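Local coordinates for protein endoglucanase (Clostridium thermocellum, PDB 2E4T) that hydrolyses internal beta-1,4-glucosidic bonds of cellulose and xyloglucan, this chain being the glycoside hydrolase family 44 catalytic module of a larger multidomain enzyme, at residues N46-Y51 with L106-A111; T85-V90 with D159-Y164; A112-A117 with P195-D200; D118-V123 with S131-E136; F93-L98 with V166-N171. All blocks are in the same frame, centred on the assembly; numbering follows the deposited sequence.

Interaction 1 of 5, residues N46-Y51 with L106-A111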
# COMPACT_ATOMS: atom_id res chain seq x y z
N ASN A 46 10.57 -5.66 6.58
CA ASN A 46 11.92 -5.72 7.17
C ASN A 46 12.73 -6.91 6.64
O ASN A 46 13.95 -6.76 6.42
CB ASN A 46 11.81 -5.86 8.68
CG ASN A 46 11.31 -4.60 9.33
OD1 ASN A 46 11.29 -3.52 8.70
ND2 ASN A 46 10.97 -4.68 10.64
N ARG A 47 12.12 -8.08 6.44
CA ARG A 47 12.89 -9.25 6.06
C ARG A 47 13.47 -9.11 4.66
O ARG A 47 14.39 -9.90 4.30
CB ARG A 47 12.05 -10.51 6.10
CG ARG A 47 12.06 -11.22 7.43
CD ARG A 47 13.36 -12.03 7.57
NE ARG A 47 13.37 -12.74 8.85
CZ ARG A 47 14.22 -13.75 9.07
NH1 ARG A 47 15.14 -14.09 8.18
NH2 ARG A 47 14.15 -14.41 10.25
N THR A 48 12.96 -8.20 3.83
CA THR A 48 13.43 -8.13 2.47
C THR A 48 14.74 -7.34 2.28
O THR A 48 15.39 -7.51 1.26
CB THR A 48 12.33 -7.62 1.51
OG1 THR A 48 12.02 -6.26 1.78
CG2 THR A 48 11.10 -8.51 1.58
N THR A 49 15.15 -6.57 3.30
CA THR A 49 16.36 -5.76 3.13
C THR A 49 17.62 -6.61 2.90
O THR A 49 18.45 -6.30 2.06
CB THR A 49 16.52 -4.86 4.36
OG1 THR A 49 15.45 -3.92 4.38
CG2 THR A 49 17.89 -4.15 4.35
N GLY A 50 17.73 -7.71 3.69
CA GLY A 50 18.91 -8.55 3.63
C GLY A 50 18.71 -9.85 2.87
O GLY A 50 19.52 -10.78 2.98
N TYR A 51 17.60 -9.96 2.12
CA TYR A 51 17.32 -11.14 1.32
C TYR A 51 18.33 -11.28 0.17
O TYR A 51 18.55 -10.33 -0.59
CB TYR A 51 15.90 -11.02 0.72
CG TYR A 51 15.59 -12.10 -0.31
CD1 TYR A 51 15.41 -13.44 0.06
CD2 TYR A 51 15.54 -11.78 -1.67
CE1 TYR A 51 15.16 -14.41 -0.88
CE2 TYR A 51 15.30 -12.76 -2.63
CZ TYR A 51 15.14 -14.08 -2.24
OH TYR A 51 14.94 -15.03 -3.22
N LEU A 106 4.78 -6.47 -6.75
CA LEU A 106 5.82 -5.50 -6.39
C LEU A 106 6.88 -6.23 -5.57
O LEU A 106 6.58 -6.78 -4.51
CB LEU A 106 5.17 -4.39 -5.55
CG LEU A 106 6.13 -3.38 -4.91
CD1 LEU A 106 6.95 -2.66 -5.98
CD2 LEU A 106 5.34 -2.36 -4.10
N ILE A 107 8.11 -6.30 -6.13
CA ILE A 107 9.20 -7.02 -5.48
C ILE A 107 10.23 -6.02 -4.94
O ILE A 107 10.77 -5.20 -5.68
CB ILE A 107 9.88 -7.99 -6.49
CG1 ILE A 107 8.89 -9.05 -6.96
CG2 ILE A 107 11.15 -8.60 -5.90
CD1 ILE A 107 8.22 -9.88 -5.88
N THR A 108 10.55 -6.18 -3.65
CA THR A 108 11.61 -5.34 -3.06
C THR A 108 12.98 -5.85 -3.48
O THR A 108 13.30 -7.05 -3.36
CB THR A 108 11.47 -5.32 -1.56
OG1 THR A 108 10.19 -4.70 -1.22
CG2 THR A 108 12.57 -4.50 -0.90
N LEU A 109 13.80 -4.90 -3.94
CA LEU A 109 15.21 -5.10 -4.20
C LEU A 109 16.02 -4.49 -3.04
O LEU A 109 15.54 -3.68 -2.26
CB LEU A 109 15.61 -4.46 -5.54
CG LEU A 109 14.83 -5.01 -6.75
CD1 LEU A 109 15.27 -4.23 -8.00
CD2 LEU A 109 15.05 -6.51 -6.92
N GLN A 110 17.31 -4.93 -2.97
CA GLN A 110 18.12 -4.71 -1.79
C GLN A 110 19.11 -3.56 -2.02
O GLN A 110 19.95 -3.61 -2.93
CB GLN A 110 18.88 -6.02 -1.50
CG GLN A 110 17.95 -7.14 -1.04
CD GLN A 110 16.92 -7.60 -2.07
OE1 GLN A 110 17.28 -7.92 -3.22
NE2 GLN A 110 15.65 -7.65 -1.66
N ALA A 111 19.00 -2.53 -1.17
CA ALA A 111 19.78 -1.33 -1.32
C ALA A 111 20.57 -0.94 -0.07
O ALA A 111 21.44 -0.07 -0.14
CB ALA A 111 18.96 -0.13 -1.81
O HOH W 1 18.98 -10.25 -3.29
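T48 meets T108 where the loop that follows strand 40-43 of the TIM barrel folds over the C-terminal end of the neighbouring parallel strand, 104-109. The two threonine side chains cross at about a right angle, T48 OG1 lying 3.3 Å from T108 CG2. Each hydroxyl has its partner elsewhere: T48 OG1 bonds to G45 O and T108 OG1 to F43 O, so the methyl of T108 is what faces the loop. Threonine suits both places, being small and able to show either a methyl or a hydroxyl to its surroundings. The carbonyl of T48, which opens a type I turn ending at Y51, accepts a bond of 2.9 Å from Q110 NE2. T49 points away from the strand, and its OG1 bonds to D184; its backbone O packs 3.3 Å from Q110 CG. Y51 follows, its OH bonded to N56 and its ring edge 4.1 Å from Q110 NE2 at CD2, ring and amide planes standing 75° apart.

Q110 is the long polar residue that joins the loop to the strand end. Its chain bends at chi2 (65°), which brings CD back toward the loop. NE2 holds two carbonyls: T48 O lies in the amide plane, whereas T108 O, 3.0 Å away, receives NE2 from above its carbonyl plane. The buried amide oxygen is served by a water that donates to Q110 OE1 (2.9 Å) and to Y51 O (2.7 Å).

Interaction 2 of 5, residues T85-V90 with D159-Y164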
# COMPACT_ATOMS: atom_id res chain seq x y z
N THR A 85 17.30 -23.11 -5.27
CA THR A 85 17.12 -22.53 -6.59
C THR A 85 17.10 -21.02 -6.47
O THR A 85 16.37 -20.47 -5.58
CB THR A 85 15.84 -23.02 -7.22
OG1 THR A 85 15.88 -24.43 -7.26
CG2 THR A 85 15.57 -22.47 -8.61
N PRO A 86 17.88 -20.29 -7.27
CA PRO A 86 17.89 -18.83 -7.17
C PRO A 86 16.48 -18.26 -7.21
O PRO A 86 15.63 -18.68 -8.01
CB PRO A 86 18.73 -18.36 -8.37
CG PRO A 86 19.69 -19.56 -8.57
CD PRO A 86 18.80 -20.79 -8.32
N ALA A 87 16.28 -17.26 -6.35
CA ALA A 87 15.04 -16.49 -6.33
C ALA A 87 13.81 -17.31 -6.03
O ALA A 87 12.69 -16.78 -6.22
CB ALA A 87 14.85 -15.68 -7.64
N SER A 88 13.93 -18.53 -5.48
CA SER A 88 12.71 -19.33 -5.26
C SER A 88 11.76 -18.67 -4.27
O SER A 88 10.52 -18.88 -4.38
CB SER A 88 13.05 -20.75 -4.84
OG SER A 88 13.73 -20.70 -3.60
N VAL A 89 12.24 -17.88 -3.31
CA VAL A 89 11.30 -17.14 -2.45
C VAL A 89 10.41 -16.24 -3.34
O VAL A 89 9.19 -16.16 -3.13
CB VAL A 89 12.09 -16.31 -1.41
CG1 VAL A 89 11.24 -15.22 -0.80
CG2 VAL A 89 12.63 -17.24 -0.36
N VAL A 90 11.03 -15.51 -4.25
CA VAL A 90 10.33 -14.52 -5.08
C VAL A 90 9.50 -15.19 -6.17
O VAL A 90 8.37 -14.74 -6.46
CB VAL A 90 11.32 -13.47 -5.60
CG1 VAL A 90 10.69 -12.60 -6.66
CG2 VAL A 90 11.81 -12.63 -4.42
N ASP A 159 20.81 -6.14 -10.87
CA ASP A 159 20.36 -6.27 -12.24
C ASP A 159 20.32 -7.75 -12.68
O ASP A 159 19.45 -8.12 -13.46
CB ASP A 159 21.13 -5.35 -13.20
CG ASP A 159 22.63 -5.58 -13.28
OD1 ASP A 159 23.23 -6.38 -12.55
OD2 ASP A 159 23.21 -4.85 -14.18
N GLU A 160 21.24 -8.58 -12.17
CA GLU A 160 21.24 -9.98 -12.50
C GLU A 160 19.98 -10.68 -11.93
O GLU A 160 19.39 -11.55 -12.57
CB GLU A 160 22.53 -10.64 -12.01
CG GLU A 160 22.69 -12.06 -12.54
CD GLU A 160 24.07 -12.61 -12.23
OE1 GLU A 160 24.48 -12.60 -11.02
OE2 GLU A 160 24.76 -13.06 -13.19
N PHE A 161 19.57 -10.26 -10.71
CA PHE A 161 18.34 -10.76 -10.10
C PHE A 161 17.14 -10.40 -11.01
O PHE A 161 16.30 -11.26 -11.35
CB PHE A 161 18.25 -10.13 -8.72
CG PHE A 161 17.05 -10.44 -7.84
CD1 PHE A 161 16.15 -11.48 -8.06
CD2 PHE A 161 16.89 -9.63 -6.70
CE1 PHE A 161 15.09 -11.68 -7.20
CE2 PHE A 161 15.83 -9.85 -5.82
CZ PHE A 161 14.94 -10.87 -6.07
N VAL A 162 17.02 -9.12 -11.37
CA VAL A 162 15.93 -8.70 -12.26
C VAL A 162 15.98 -9.48 -13.57
O VAL A 162 14.95 -9.92 -14.10
CB VAL A 162 15.93 -7.18 -12.46
CG1 VAL A 162 14.88 -6.77 -13.48
CG2 VAL A 162 15.67 -6.49 -11.13
N ASN A 163 17.18 -9.66 -14.13
CA ASN A 163 17.29 -10.42 -15.39
C ASN A 163 16.73 -11.85 -15.21
O ASN A 163 16.07 -12.38 -16.12
CB ASN A 163 18.77 -10.46 -15.82
CG ASN A 163 18.92 -11.25 -17.10
OD1 ASN A 163 18.54 -10.77 -18.18
ND2 ASN A 163 19.41 -12.50 -16.99
N TYR A 164 17.01 -12.49 -14.08
CA TYR A 164 16.49 -13.84 -13.84
C TYR A 164 14.95 -13.84 -13.87
O TYR A 164 14.31 -14.73 -14.48
CB TYR A 164 17.03 -14.34 -12.50
CG TYR A 164 16.61 -15.75 -12.17
CD1 TYR A 164 17.49 -16.79 -12.44
CD2 TYR A 164 15.39 -16.05 -11.54
CE1 TYR A 164 17.16 -18.12 -12.16
CE2 TYR A 164 15.08 -17.39 -11.27
CZ TYR A 164 15.96 -18.42 -11.60
OH TYR A 164 15.56 -19.72 -11.30
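A87 and V90 pack against F161 and Y164 in the inner part of this contact, where all the meeting groups are apolar. A87 CB sits 4.0 Å from F161 CE1 and equally 4.0 Å from Y164 CD2, a methyl lodged between two rings. V90 CG2 reaches the edge of F161, in the plane of the ring and 4.0 Å from CZ. Both aromatic side chains leave their helix with CG anti to the backbone N (chi1 179° for F161, -178° for Y164), and their rings reach across to the other segment. F161 also stacks on W53, so further apolar surface adjoins it.

The contact joins two helices of the TIM barrel's outer layer: helix 88-99, which precedes strand 104-109, and helix 158-169, which comes after it. A type II turn, T85 to S88, leads into the first of these, and A87 is its N-cap residue. P86 suits the second place of that turn, its ring holding phi near the required value (-50°). A87 takes the third with positive phi, which glycine adopts more readily, but its lone methyl fits between the rings.

On the solvent side lie the partly exposed T85, P86 and Y164. P86 CB lies over one face of the Y164 ring, 4.1 Å from CE1, and the methyl T85 CG2 comes to 3.8 Å from Y164 OH, the two side chains crossing at about a right angle. The hydroxyl of T85 turns to E82.

Interaction 3 of 5, residues A112-A117 with P195-D200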
# COMPACT_ATOMS: atom_id res chain seq x y z
N ALA A 112 20.27 -1.52 1.09
CA ALA A 112 20.94 -1.11 2.33
C ALA A 112 22.46 -1.40 2.25
O ALA A 112 23.23 -0.72 2.92
CB ALA A 112 20.33 -1.79 3.53
N GLY A 113 22.85 -2.38 1.47
CA GLY A 113 24.24 -2.53 1.04
C GLY A 113 24.77 -3.94 1.03
O GLY A 113 25.74 -4.22 0.32
N TYR A 114 24.14 -4.83 1.82
CA TYR A 114 24.61 -6.21 1.98
C TYR A 114 23.39 -7.11 2.16
O TYR A 114 22.32 -6.65 2.62
CB TYR A 114 25.50 -6.34 3.23
CG TYR A 114 26.78 -5.54 3.12
CD1 TYR A 114 27.95 -6.15 2.63
CD2 TYR A 114 26.84 -4.20 3.47
CE1 TYR A 114 29.12 -5.41 2.49
CE2 TYR A 114 28.00 -3.44 3.30
CZ TYR A 114 29.14 -4.08 2.80
OH TYR A 114 30.29 -3.33 2.66
N VAL A 115 23.59 -8.39 1.87
CA VAL A 115 22.55 -9.40 2.04
C VAL A 115 23.18 -10.64 2.71
O VAL A 115 24.42 -10.86 2.64
CB VAL A 115 21.88 -9.80 0.69
CG1 VAL A 115 21.11 -8.59 0.15
CG2 VAL A 115 22.89 -10.32 -0.30
N SER A 116 22.34 -11.45 3.35
CA SER A 116 22.85 -12.60 4.09
C SER A 116 23.67 -13.54 3.20
O SER A 116 23.21 -14.00 2.13
CB SER A 116 21.66 -13.43 4.60
OG SER A 116 20.97 -12.72 5.62
N ALA A 117 24.87 -13.91 3.69
CA ALA A 117 25.69 -14.90 3.00
C ALA A 117 25.27 -16.33 3.30
O ALA A 117 25.69 -17.24 2.56
CB ALA A 117 27.15 -14.73 3.40
N PRO A 195 20.99 -2.83 11.91
CA PRO A 195 22.28 -2.20 12.23
C PRO A 195 23.50 -3.05 11.82
O PRO A 195 24.59 -2.50 11.71
CB PRO A 195 22.20 -2.04 13.77
CG PRO A 195 21.30 -3.18 14.20
CD PRO A 195 20.20 -3.17 13.13
N ARG A 196 23.33 -4.37 11.69
CA ARG A 196 24.45 -5.23 11.29
C ARG A 196 24.72 -5.15 9.79
O ARG A 196 25.79 -5.62 9.35
CB ARG A 196 24.23 -6.69 11.70
CG ARG A 196 23.77 -7.03 13.07
CD ARG A 196 24.80 -7.07 14.21
NE ARG A 196 24.41 -6.94 15.53
CZ ARG A 196 24.33 -5.83 16.21
NH1 ARG A 196 24.47 -4.56 15.82
NH2 ARG A 196 23.92 -6.08 17.43
N ILE A 197 23.77 -4.58 9.03
CA ILE A 197 23.99 -4.27 7.60
C ILE A 197 24.41 -2.84 7.41
O ILE A 197 25.33 -2.54 6.63
CB ILE A 197 22.67 -4.56 6.81
CG1 ILE A 197 22.31 -6.02 6.87
CG2 ILE A 197 22.85 -4.05 5.34
CD1 ILE A 197 21.01 -6.40 6.17
N HIS A 198 23.73 -1.90 8.11
CA HIS A 198 23.85 -0.48 7.83
C HIS A 198 23.83 0.27 9.14
O HIS A 198 22.83 0.92 9.51
CB HIS A 198 22.69 -0.05 6.93
CG HIS A 198 22.84 1.31 6.34
ND1 HIS A 198 22.80 2.49 7.05
CD2 HIS A 198 23.01 1.66 5.05
CE1 HIS A 198 22.98 3.52 6.22
NE2 HIS A 198 23.09 3.02 4.99
N PRO A 199 24.93 0.23 9.91
CA PRO A 199 24.94 0.81 11.24
C PRO A 199 24.75 2.32 11.28
O PRO A 199 24.29 2.84 12.32
CB PRO A 199 26.33 0.42 11.80
CG PRO A 199 27.19 0.18 10.54
CD PRO A 199 26.20 -0.50 9.61
N ASP A 200 25.17 3.03 10.24
CA ASP A 200 25.10 4.48 10.29
C ASP A 200 23.69 4.96 9.90
O ASP A 200 23.04 4.36 9.02
CB ASP A 200 26.15 5.08 9.35
CG ASP A 200 27.58 4.72 9.78
OD1 ASP A 200 27.81 4.52 11.01
OD2 ASP A 200 28.46 4.67 8.87
O HOH W 2 25.66 -0.98 4.27
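I197 packs against A112 and Y114 with its two branches, and carries most of the apolar contact. Its chi1 of -64° puts CG1 beside the backbone N and leaves CG2 anti to that N. CG2 lies 3.8 Å from A112 CB and 4.1 Å from Y114 CB, while the longer arm sets CD1 3.8 Å from Y114 O. A branched aliphatic residue suits a place bordered by a methyl, a methylene and the strand backbone; G113, with phi of 140°, adds no side chain here. The carbonyl of I197 is linked to that of A112 by one water, which donates to A112 O and to I197 O (2.8 Å each) and lies at the edge of the Y114 ring.

H198 comes next. Its ring edge points at the same A112 carbonyl, with CD2 3.2 Å from A112 O and in the ring plane, so a polarised C-H faces an oxygen. Both ring nitrogens have other partners: ND1 gives a weak bond to D200 O, and NE2 is bonded to E206.

The loop 195-200 runs between helices 190-193 and 204-221 of the TIM barrel module. Strand 114-116 is the outer member of a small sheet beside strand 134-138, whose W134 also touches I197.

Interaction 4 of 5, residues D118-V123 with S131-E136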
# COMPACT_ATOMS: atom_id res chain seq x y z
N ASP A 118 24.56 -16.54 4.41
CA ASP A 118 24.36 -17.87 4.96
C ASP A 118 23.04 -17.86 5.73
O ASP A 118 22.39 -16.82 5.89
CB ASP A 118 25.55 -18.29 5.85
CG ASP A 118 25.72 -17.31 7.01
OD1 ASP A 118 24.78 -17.19 7.83
OD2 ASP A 118 26.81 -16.64 7.09
N GLY A 119 22.67 -19.05 6.21
CA GLY A 119 21.53 -19.23 7.08
C GLY A 119 21.95 -19.76 8.45
O GLY A 119 21.25 -20.57 9.05
N ASN A 120 23.07 -19.27 8.97
CA ASN A 120 23.72 -19.92 10.11
C ASN A 120 23.32 -19.41 11.47
O ASN A 120 23.81 -19.97 12.46
CB ASN A 120 25.27 -19.82 10.03
CG ASN A 120 25.85 -20.31 8.79
OD1 ASN A 120 25.28 -21.16 8.18
ND2 ASN A 120 27.08 -19.86 8.44
N GLY A 121 22.39 -18.44 11.57
CA GLY A 121 21.94 -17.98 12.87
C GLY A 121 22.40 -16.54 13.11
O GLY A 121 22.63 -15.74 12.17
N PRO A 122 22.52 -16.17 14.37
CA PRO A 122 22.74 -14.76 14.71
C PRO A 122 24.04 -14.20 14.13
O PRO A 122 25.10 -14.85 14.20
CB PRO A 122 22.79 -14.74 16.26
CG PRO A 122 23.29 -16.15 16.60
CD PRO A 122 22.52 -17.03 15.59
N VAL A 123 23.94 -12.97 13.64
CA VAL A 123 25.10 -12.20 13.18
C VAL A 123 25.51 -11.28 14.32
O VAL A 123 24.71 -10.45 14.78
CB VAL A 123 24.75 -11.40 11.91
CG1 VAL A 123 25.93 -10.57 11.51
CG2 VAL A 123 24.33 -12.35 10.77
N SER A 131 31.63 -8.61 6.33
CA SER A 131 32.19 -9.75 7.05
C SER A 131 31.84 -11.02 6.30
O SER A 131 31.04 -10.97 5.33
CB SER A 131 31.69 -9.83 8.49
OG SER A 131 30.37 -10.38 8.49
N SER A 132 32.32 -12.15 6.79
CA SER A 132 31.99 -13.43 6.16
C SER A 132 30.49 -13.71 6.19
O SER A 132 30.02 -14.58 5.43
CB SER A 132 32.71 -14.59 6.89
OG SER A 132 32.23 -14.74 8.19
N ARG A 133 29.74 -13.01 7.05
CA ARG A 133 28.30 -13.27 7.17
C ARG A 133 27.48 -12.58 6.06
O ARG A 133 26.26 -12.81 6.01
CB ARG A 133 27.78 -12.82 8.53
CG ARG A 133 28.54 -13.44 9.71
CD ARG A 133 28.55 -14.96 9.72
NE ARG A 133 27.21 -15.54 9.66
CZ ARG A 133 26.37 -15.61 10.68
NH1 ARG A 133 26.71 -15.13 11.88
NH2 ARG A 133 25.15 -16.15 10.48
N TRP A 134 28.12 -11.75 5.25
CA TRP A 134 27.38 -10.92 4.30
C TRP A 134 28.00 -10.97 2.93
O TRP A 134 29.25 -11.11 2.78
CB TRP A 134 27.43 -9.44 4.80
CG TRP A 134 26.85 -9.24 6.14
CD1 TRP A 134 27.53 -9.00 7.30
CD2 TRP A 134 25.45 -9.25 6.51
NE1 TRP A 134 26.69 -8.85 8.36
CE2 TRP A 134 25.38 -9.01 7.91
CE3 TRP A 134 24.27 -9.51 5.80
CZ2 TRP A 134 24.16 -8.96 8.57
CZ3 TRP A 134 23.07 -9.48 6.47
CH2 TRP A 134 23.03 -9.21 7.85
N LYS A 135 27.17 -10.73 1.92
CA LYS A 135 27.64 -10.44 0.57
C LYS A 135 27.30 -8.99 0.23
O LYS A 135 26.21 -8.49 0.59
CB LYS A 135 26.96 -11.35 -0.45
CG LYS A 135 27.20 -12.83 -0.23
CD LYS A 135 28.64 -13.24 -0.28
CE LYS A 135 28.83 -14.74 -0.09
NZ LYS A 135 30.30 -15.09 -0.14
N GLU A 136 28.24 -8.28 -0.40
CA GLU A 136 28.02 -6.92 -0.81
C GLU A 136 27.10 -6.86 -2.03
O GLU A 136 27.34 -7.59 -3.00
CB GLU A 136 29.39 -6.27 -1.14
CG GLU A 136 29.25 -4.78 -1.52
CD GLU A 136 30.53 -4.17 -2.01
OE1 GLU A 136 31.61 -4.49 -1.46
OE2 GLU A 136 30.46 -3.35 -2.98
O HOH W 3 24.34 -14.34 7.10
O HOH W 4 29.11 -17.18 5.84
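The guanidinium of R133 has V123 CG2 over one face, 3.6 Å above the plane and toward the rim, the side chains tip to tip. Oxygens line its edge. Bends at chi2 (-57°) and chi3 (-54°) place CD and NE. D118 is gripped side-on, its carboxylate nearly coplanar with the guanidinium: NE bonds to OD2 of D118 at 2.8 Å and NH2 to OD1 of D118 at 2.9 Å, each oxygen met on its syn side. NH2 reaches G121 O at 3.1 Å and NH1 reaches P122 O at 2.8 Å, both from above the carbonyl planes. NH1 also forms a salt bridge with E127, so the five N-H groups all have acceptors, as suits arginine. The indole of W134 has R133 CB over one face and meets V123 CG1, 3.7 Å from NE1.

D118 OD1 also accepts from N120 N, closing an Asx turn, and a water ties OD2 to S132 O. G121, at positive phi, and N120 form a classic bulge facing S68.

That bulge opens strand 121-122, which runs antiparallel to strand 67-69. Strand 134-138 belongs to a second small sheet, between strands 114-116 and 155-157, so R133 joins the two sheets.

Interaction 5 of 5, residues F93-L98 with V166-N171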
# COMPACT_ATOMS: atom_id res chain seq x y z
N PHE A 93 6.49 -16.54 -4.57
CA PHE A 93 5.60 -15.44 -4.24
C PHE A 93 4.83 -14.98 -5.48
O PHE A 93 3.58 -14.80 -5.43
CB PHE A 93 6.47 -14.28 -3.69
CG PHE A 93 5.67 -13.13 -3.17
CD1 PHE A 93 5.37 -13.04 -1.82
CD2 PHE A 93 5.26 -12.08 -4.02
CE1 PHE A 93 4.60 -11.95 -1.33
CE2 PHE A 93 4.53 -11.00 -3.54
CZ PHE A 93 4.19 -10.96 -2.20
N HIS A 94 5.53 -14.78 -6.60
CA HIS A 94 4.88 -14.36 -7.82
C HIS A 94 4.00 -15.45 -8.42
O HIS A 94 2.90 -15.18 -8.93
CB HIS A 94 5.89 -13.80 -8.80
CG HIS A 94 5.27 -13.17 -10.02
ND1 HIS A 94 4.27 -12.20 -9.94
CD2 HIS A 94 5.56 -13.37 -11.33
CE1 HIS A 94 3.99 -11.84 -11.19
NE2 HIS A 94 4.75 -12.53 -12.05
N ASP A 95 4.48 -16.70 -8.38
CA ASP A 95 3.64 -17.80 -8.90
C ASP A 95 2.32 -17.85 -8.12
O ASP A 95 1.25 -18.07 -8.74
CB ASP A 95 4.34 -19.14 -8.76
CG ASP A 95 5.51 -19.36 -9.69
OD1 ASP A 95 5.68 -18.59 -10.66
OD2 ASP A 95 6.21 -20.40 -9.48
N LYS A 96 2.38 -17.69 -6.80
CA LYS A 96 1.14 -17.70 -6.01
C LYS A 96 0.25 -16.52 -6.45
O LYS A 96 -0.99 -16.71 -6.65
CB LYS A 96 1.44 -17.60 -4.53
CG LYS A 96 1.87 -18.95 -3.90
CD LYS A 96 2.20 -18.76 -2.42
CE LYS A 96 2.25 -20.07 -1.67
NZ LYS A 96 2.51 -19.82 -0.21
N ALA A 97 0.81 -15.33 -6.59
CA ALA A 97 0.01 -14.16 -7.02
C ALA A 97 -0.64 -14.43 -8.37
O ALA A 97 -1.86 -14.18 -8.55
CB ALA A 97 0.91 -12.93 -7.07
N LEU A 98 0.13 -14.92 -9.35
CA LEU A 98 -0.44 -15.22 -10.67
C LEU A 98 -1.56 -16.26 -10.53
O LEU A 98 -2.61 -16.15 -11.22
CB LEU A 98 0.64 -15.75 -11.61
CG LEU A 98 1.72 -14.75 -12.03
CD1 LEU A 98 2.79 -15.49 -12.83
CD2 LEU A 98 1.14 -13.58 -12.79
N VAL A 166 12.92 -11.50 -15.30
CA VAL A 166 12.43 -11.17 -16.64
C VAL A 166 12.58 -12.37 -17.58
O VAL A 166 11.69 -12.64 -18.41
CB VAL A 166 13.19 -9.95 -17.20
CG1 VAL A 166 12.89 -9.70 -18.66
CG2 VAL A 166 12.82 -8.73 -16.36
N ASN A 167 13.68 -13.12 -17.46
CA ASN A 167 13.84 -14.34 -18.23
C ASN A 167 12.70 -15.32 -17.97
O ASN A 167 12.20 -15.97 -18.90
CB ASN A 167 15.20 -14.95 -17.91
CG ASN A 167 15.42 -16.24 -18.68
OD1 ASN A 167 15.22 -17.33 -18.09
ND2 ASN A 167 15.69 -16.15 -19.95
N LYS A 168 12.31 -15.46 -16.70
CA LYS A 168 11.29 -16.43 -16.34
C LYS A 168 9.89 -15.98 -16.75
O LYS A 168 9.09 -16.79 -17.21
CB LYS A 168 11.35 -16.72 -14.86
CG LYS A 168 10.36 -17.77 -14.42
CD LYS A 168 10.59 -18.21 -12.97
CE LYS A 168 9.49 -19.19 -12.46
NZ LYS A 168 8.17 -18.76 -12.90
N TYR A 169 9.56 -14.70 -16.49
CA TYR A 169 8.18 -14.24 -16.53
C TYR A 169 7.87 -13.32 -17.69
O TYR A 169 6.68 -12.96 -17.86
CB TYR A 169 7.83 -13.52 -15.22
CG TYR A 169 7.82 -14.44 -14.03
CD1 TYR A 169 6.91 -15.46 -13.95
CD2 TYR A 169 8.74 -14.27 -13.00
CE1 TYR A 169 6.86 -16.31 -12.84
CE2 TYR A 169 8.70 -15.07 -11.89
CZ TYR A 169 7.78 -16.11 -11.82
OH TYR A 169 7.77 -16.87 -10.66
N GLY A 170 8.87 -12.86 -18.43
CA GLY A 170 8.68 -11.76 -19.35
C GLY A 170 8.90 -10.41 -18.63
O GLY A 170 8.85 -10.35 -17.39
N ASN A 171 9.05 -9.35 -19.39
CA ASN A 171 9.21 -8.04 -18.81
C ASN A 171 7.87 -7.50 -18.28
O ASN A 171 6.79 -8.09 -18.48
CB ASN A 171 9.94 -7.10 -19.77
CG ASN A 171 9.10 -6.69 -20.98
OD1 ASN A 171 7.94 -6.35 -20.84
ND2 ASN A 171 9.63 -6.84 -22.19
O HOH W 5 7.19 -21.62 -11.72
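H94 and Y169 make an edge-to-face aromatic pair, ring planes 89° apart and centroids separated by 4.5 Å. The imidazole edge points at the face of the phenol ring, with H94 CD2 lying 3.3 Å above the centre of the Y169 ring. Anti to the backbone N (chi1 -172°), H94 CG leads the ring out from helix 88-99. The ring's nitrogens are held elsewhere, ND1 by T105 and NE2 by T176, which fixes its rotation and leaves this C-H for the tyrosine. Histidine therefore serves as both polar link and aromatic edge.

Apolar contacts flank the pair. L98 CG covers one face of the H94 imidazole, and L98 CD1 reaches Y169 CE1 at 4.2 Å. On the face of Y169 opposite H94 lies CG of its own neighbour K168.

Polar contacts gather on D95. Y169 OH donates to D95 OD1 at 2.7 Å, approaching from above the carboxylate plane. In one of two conformers, and so doubtful, K168 NZ adds a weak salt bridge to D95 OD1 at 3.4 Å; a water donates to D95 OD2 and weakly accepts from K168 NZ.

These outer-layer helices of the TIM barrel, 88-99 and 158-169, are thus joined by an aromatic pair and a polar fringe. A phenol donating to a carboxylate would probably resist losing its proton; when the lysine is in this conformer it would tend to offset the negative charge of D95.

In the fold
Interactions 1, 2 and 5 gather about strand 104-109 and the helices beside it, I107 touching F93. Interactions 2 and 5 use one helix pair at two levels, centres about 10 Å apart; interaction 1 lies about 12 Å from interaction 2, centre to centre, with Q110 and L109 resting on F161 and Y51 on A87. Interaction 3, centred about 12 Å from interaction 1, is joined to it by a probable backbone hydrogen bond from S116 N to G50 O. Interaction 4 lies about 10 Å from interaction 3 and 16 Å from interaction 1 (centres). The calcium ion held by E54, D150, D153 and Y155 is about 10 Å from the P86 side chain; interaction 5 is remote from the metal sites.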